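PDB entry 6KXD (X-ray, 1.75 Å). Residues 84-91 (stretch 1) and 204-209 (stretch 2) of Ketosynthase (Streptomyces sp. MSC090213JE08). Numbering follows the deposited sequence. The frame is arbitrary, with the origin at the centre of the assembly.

Stretch 1 (84-91) MDRLTALA
Stretch 2 (204-209) SAEEFS

How are the two backbones laid against each other? Stretch 1 is a loop through Met84 and Asp85 that turns into a helix at Arg86 and stays helical through Ala91, with phi/psi near -60/-45 and hydrogen bonds from Ala89 N to Asp85 O (2.9 Å), Leu90 N to Arg86 O (2.8 Å) and Ala91 N to Leu87 O (3.0 Å). Stretch 2 is an extended strand from Ser204 to Glu206 that gives way to loop. The axes of helix and strand approach to 7.9 Å, and their N-to-C directions differ by 140°, closer to antiparallel than parallel. In the register, the CA atoms nearest each other are those of Leu87 and Glu207, 4.7 Å apart.

What does the strand offer the helix? Ser204 (phi/psi -155/164) points away, and Ala205 (-155/148) points toward the helix, its CB 3.5 Å from Leu87 CD1. Leu87, chi1 t and chi2 p, thus meets a small methyl group in a buried apolar contact. The CA-to-CB bond of Glu206 (-146/128) points away from the helix, with chi1 t and chi2 p, yet its backbone still packs: its O lies 3.6 Å from CD1 of Leu90, whose rotamer is m, t.

Why does Glu207 dominate the contact? At -90/150 it points toward the start of the helix, with chi1 p (72°), chi2 t and chi3 8°. Leu87 N donates to Glu207 OE1 at 2.9 Å, with an N-H...O angle of 133°. The first turn of a helix leaves amide hydrogens without partners in the helix itself, and a carboxylate can supply an acceptor. A water bridges the same site, accepting from Arg86 N at 2.9 Å and donating to Glu207 OE1 at 2.7 Å. Leu90 CD1 packs 3.9 Å from Glu207 CA.

How does this arrangement accommodate a second acid? Asp85, chi1 p, is the N-cap: its OD2 accepts from Thr88 N at 3.0 Å, and its OD1 from Thr88 OG1 at 2.8 Å, with Thr88 in the m rotamer. Asp85 OD2 and Glu207 OE1 are 4.4 Å apart, like charges held close together while each accepts a hydrogen bond from a different helix amide.

What happens as stretch 2 leaves the helix? Phe208 (-82/132; chi1 t, chi2 85°) starts sideways and its ring leads away, but its backbone O sits 3.7 Å from Arg86 CD. Arg86 is extended, with chi1 to chi3 all t. Ser209 (-151/148, chi1 p) makes no contact with stretch 1 and caps another helix just beyond.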

ATOM      1  N   MET B  84     -17.441  10.620  -7.245  1.00 41.51           N
ATOM      2  CA  MET B  84     -16.259  10.588  -6.401  1.00 40.76           C
ATOM      3  C   MET B  84     -16.587   9.927  -5.067  1.00 38.78           C
ATOM      4  O   MET B  84     -17.570  10.251  -4.403  1.00 38.91           O
ATOM      5  CB  MET B  84     -15.726  11.990  -6.118  1.00 41.80           C
ATOM      6  CG  MET B  84     -14.539  11.987  -5.175  1.00 44.91           C
ATOM      7  SD  MET B  84     -13.842  13.608  -4.955  1.00 40.82           S
ATOM      8  CE  MET B  84     -13.257  13.956  -6.611  1.00 40.78           C
ATOM      9  N   ASP B  85     -15.696   9.033  -4.648  1.00 40.41           N
ATOM     10  CA  ASP B  85     -15.866   8.395  -3.356  1.00 41.47           C
ATOM     11  C   ASP B  85     -15.513   9.388  -2.249  1.00 38.83           C
ATOM     12  O   ASP B  85     -14.652  10.279  -2.373  1.00 38.34           O
ATOM     13  CB  ASP B  85     -15.011   7.138  -3.251  1.00 40.28           C
ATOM     14  CG  ASP B  85     -13.542   7.460  -3.420  1.00 41.91           C
ATOM     15  OD1 ASP B  85     -13.171   8.023  -4.465  1.00 39.47           O
ATOM     16  OD2 ASP B  85     -12.772   7.187  -2.468  1.00 44.73           O
ATOM     17  N   ARG B  86     -16.139   9.187  -1.104  1.00 38.87           N
ATOM     18  CA  ARG B  86     -15.994  10.058  -0.004  1.00 38.77           C
ATOM     19  C   ARG B  86     -14.534  10.035   0.479  1.00 39.75           C
ATOM     20  O   ARG B  86     -14.033  11.056   0.865  1.00 38.47           O
ATOM     21  CB  ARG B  86     -16.999   9.654   1.056  1.00 40.44           C
ATOM     22  CG  ARG B  86     -17.047  10.566   2.259  1.00 42.04           C
ATOM     23  CD  ARG B  86     -18.196  10.077   3.104  1.00 42.76           C
ATOM     24  NE  ARG B  86     -18.382  10.883   4.274  1.00 45.30           N
ATOM     25  CZ  ARG B  86     -19.063  12.015   4.310  1.00 47.96           C
ATOM     26  NH1 ARG B  86     -19.658  12.459   3.212  1.00 47.27           N
ATOM     27  NH2 ARG B  86     -19.129  12.707   5.434  1.00 43.63           N
ATOM     28  N   LEU B  87     -13.870   8.878   0.418  1.00 37.07           N
ATOM     29  CA  LEU B  87     -12.517   8.739   0.910  1.00 38.68           C
ATOM     30  C   LEU B  87     -11.625   9.709   0.143  1.00 41.91           C
ATOM     31  O   LEU B  87     -10.942  10.575   0.732  1.00 38.94           O
ATOM     32  CB  LEU B  87     -12.036   7.301   0.748  1.00 40.81           C
ATOM     33  CG  LEU B  87     -10.560   7.090   1.077  1.00 38.88           C
ATOM     34  CD1 LEU B  87     -10.309   7.402   2.551  1.00 38.88           C
ATOM     35  CD2 LEU B  87     -10.140   5.682   0.736  1.00 39.25           C
ATOM     36  N   THR B  88     -11.735   9.640  -1.180  1.00 35.25           N
ATOM     37  CA  THR B  88     -10.974  10.519  -2.019  1.00 36.18           C
ATOM     38  C   THR B  88     -11.324  11.958  -1.695  1.00 37.70           C
ATOM     39  O   THR B  88     -10.405  12.817  -1.616  1.00 38.44           O
ATOM     40  CB  THR B  88     -11.170  10.246  -3.506  1.00 37.60           C
ATOM     41  OG1 THR B  88     -10.586   8.994  -3.858  1.00 42.57           O
ATOM     42  CG2 THR B  88     -10.554  11.339  -4.362  1.00 36.33           C
ATOM     43  N   ALA B  89     -12.607  12.239  -1.556  1.00 38.17           N
ATOM     44  CA  ALA B  89     -13.040  13.615  -1.307  1.00 37.70           C
ATOM     45  C   ALA B  89     -12.418  14.135  -0.018  1.00 38.99           C
ATOM     46  O   ALA B  89     -11.932  15.261   0.039  1.00 39.65           O
ATOM     47  CB  ALA B  89     -14.538  13.692  -1.240  1.00 39.25           C
ATOM     48  N   LEU B  90     -12.423  13.299   1.018  1.00 36.57           N
ATOM     49  CA  LEU B  90     -11.860  13.755   2.274  1.00 38.60           C
ATOM     50  C   LEU B  90     -10.377  14.078   2.139  1.00 34.34           C
ATOM     51  O   LEU B  90      -9.884  15.058   2.745  1.00 35.37           O
ATOM     52  CB  LEU B  90     -12.030  12.655   3.306  1.00 37.40           C
ATOM     53  CG  LEU B  90     -13.465  12.449   3.762  1.00 37.96           C
ATOM     54  CD1 LEU B  90     -13.519  11.119   4.474  1.00 39.06           C
ATOM     55  CD2 LEU B  90     -13.951  13.578   4.627  1.00 40.22           C
ATOM     56  N   ALA B  91      -9.647  13.205   1.440  1.00 32.59           N
ATOM     57  CA  ALA B  91      -8.232  13.370   1.201  1.00 34.95           C
ATOM     58  C   ALA B  91      -8.010  14.667   0.438  1.00 36.99           C
ATOM     59  O   ALA B  91      -7.059  15.423   0.738  1.00 34.35           O
ATOM     60  CB  ALA B  91      -7.651  12.225   0.430  1.00 37.44           C
ATOM     61  N   SER B 204      -3.425   9.938   6.544  1.00 34.39           N
ATOM     62  CA  SER B 204      -4.220   8.751   6.408  1.00 35.52           C
ATOM     63  C   SER B 204      -5.672   9.166   6.420  1.00 34.23           C
ATOM     64  O   SER B 204      -5.996  10.290   6.861  1.00 35.94           O
ATOM     65  CB  SER B 204      -3.792   7.779   7.487  1.00 34.24           C
ATOM     66  OG  SER B 204      -4.089   8.273   8.789  1.00 36.64           O
ATOM     67  N   ALA B 205      -6.579   8.260   5.975  1.00 34.07           N
ATOM     68  CA  ALA B 205      -7.947   8.674   5.752  1.00 34.59           C
ATOM     69  C   ALA B 205      -8.881   7.482   5.857  1.00 34.26           C
ATOM     70  O   ALA B 205      -8.511   6.411   5.416  1.00 34.67           O
ATOM     71  CB  ALA B 205      -8.094   9.312   4.402  1.00 36.87           C
ATOM     72  N   GLU B 206     -10.096   7.752   6.336  1.00 36.03           N
ATOM     73  CA  GLU B 206     -11.107   6.734   6.386  1.00 38.05           C
ATOM     74  C   GLU B 206     -12.454   7.383   6.135  1.00 35.75           C
ATOM     75  O   GLU B 206     -12.766   8.382   6.733  1.00 37.83           O
ATOM     76  CB  GLU B 206     -11.120   6.132   7.789  1.00 37.17           C
ATOM     77  CG  GLU B 206     -11.986   4.889   7.948  1.00 38.80           C
ATOM     78  CD  GLU B 206     -11.379   3.576   7.470  1.00 44.68           C
ATOM     79  OE1 GLU B 206     -10.173   3.331   7.715  1.00 38.01           O
ATOM     80  OE2 GLU B 206     -12.097   2.821   6.777  1.00 53.40           O
ATOM     81  N   GLU B 207     -13.217   6.849   5.193  1.00 37.97           N
ATOM     82  CA  GLU B 207     -14.534   7.369   4.966  1.00 38.76           C
ATOM     83  C   GLU B 207     -15.523   6.604   5.852  1.00 38.42           C
ATOM     84  O   GLU B 207     -15.327   5.446   6.177  1.00 37.60           O
ATOM     85  CB  GLU B 207     -14.947   7.237   3.503  1.00 38.09           C
ATOM     86  CG  GLU B 207     -15.238   5.798   3.120  1.00 39.89           C
ATOM     87  CD  GLU B 207     -15.629   5.539   1.678  1.00 38.58           C
ATOM     88  OE1 GLU B 207     -15.548   6.490   0.844  1.00 40.35           O
ATOM     89  OE2 GLU B 207     -15.927   4.380   1.378  1.00 42.78           O
ATOM     90  N   PHE B 208     -16.587   7.292   6.235  1.00 39.30           N
ATOM     91  CA  PHE B 208     -17.738   6.618   6.791  1.00 40.80           C
ATOM     92  C   PHE B 208     -18.597   6.090   5.621  1.00 44.03           C
ATOM     93  O   PHE B 208     -18.805   6.769   4.628  1.00 43.22           O
ATOM     94  CB  PHE B 208     -18.549   7.520   7.722  1.00 42.67           C
ATOM     95  CG  PHE B 208     -19.642   6.709   8.371  1.00 42.77           C
ATOM     96  CD1 PHE B 208     -19.388   5.973   9.515  1.00 49.25           C
ATOM     97  CD2 PHE B 208     -20.863   6.544   7.738  1.00 47.04           C
ATOM     98  CE1 PHE B 208     -20.370   5.154  10.054  1.00 47.16           C
ATOM     99  CE2 PHE B 208     -21.834   5.706   8.270  1.00 50.28           C
ATOM    100  CZ  PHE B 208     -21.589   5.036   9.437  1.00 47.24           C
ATOM    101  N   SER B 209     -19.004   4.826   5.700  1.00 39.08           N
ATOM    102  CA  SER B 209     -19.882   4.223   4.704  1.00 44.35           C
ATOM    103  C   SER B 209     -20.693   3.151   5.404  1.00 47.71           C
ATOM    104  O   SER B 209     -20.220   2.565   6.372  1.00 42.55           O
ATOM    105  CB  SER B 209     -19.174   3.609   3.522  1.00 43.36           C
ATOM    106  OG  SER B 209     -18.423   2.455   3.880  1.00 43.91           O
TER
HETATM  107  O   HOH W   1     -17.579   6.646  -0.893  1.00 41.99           O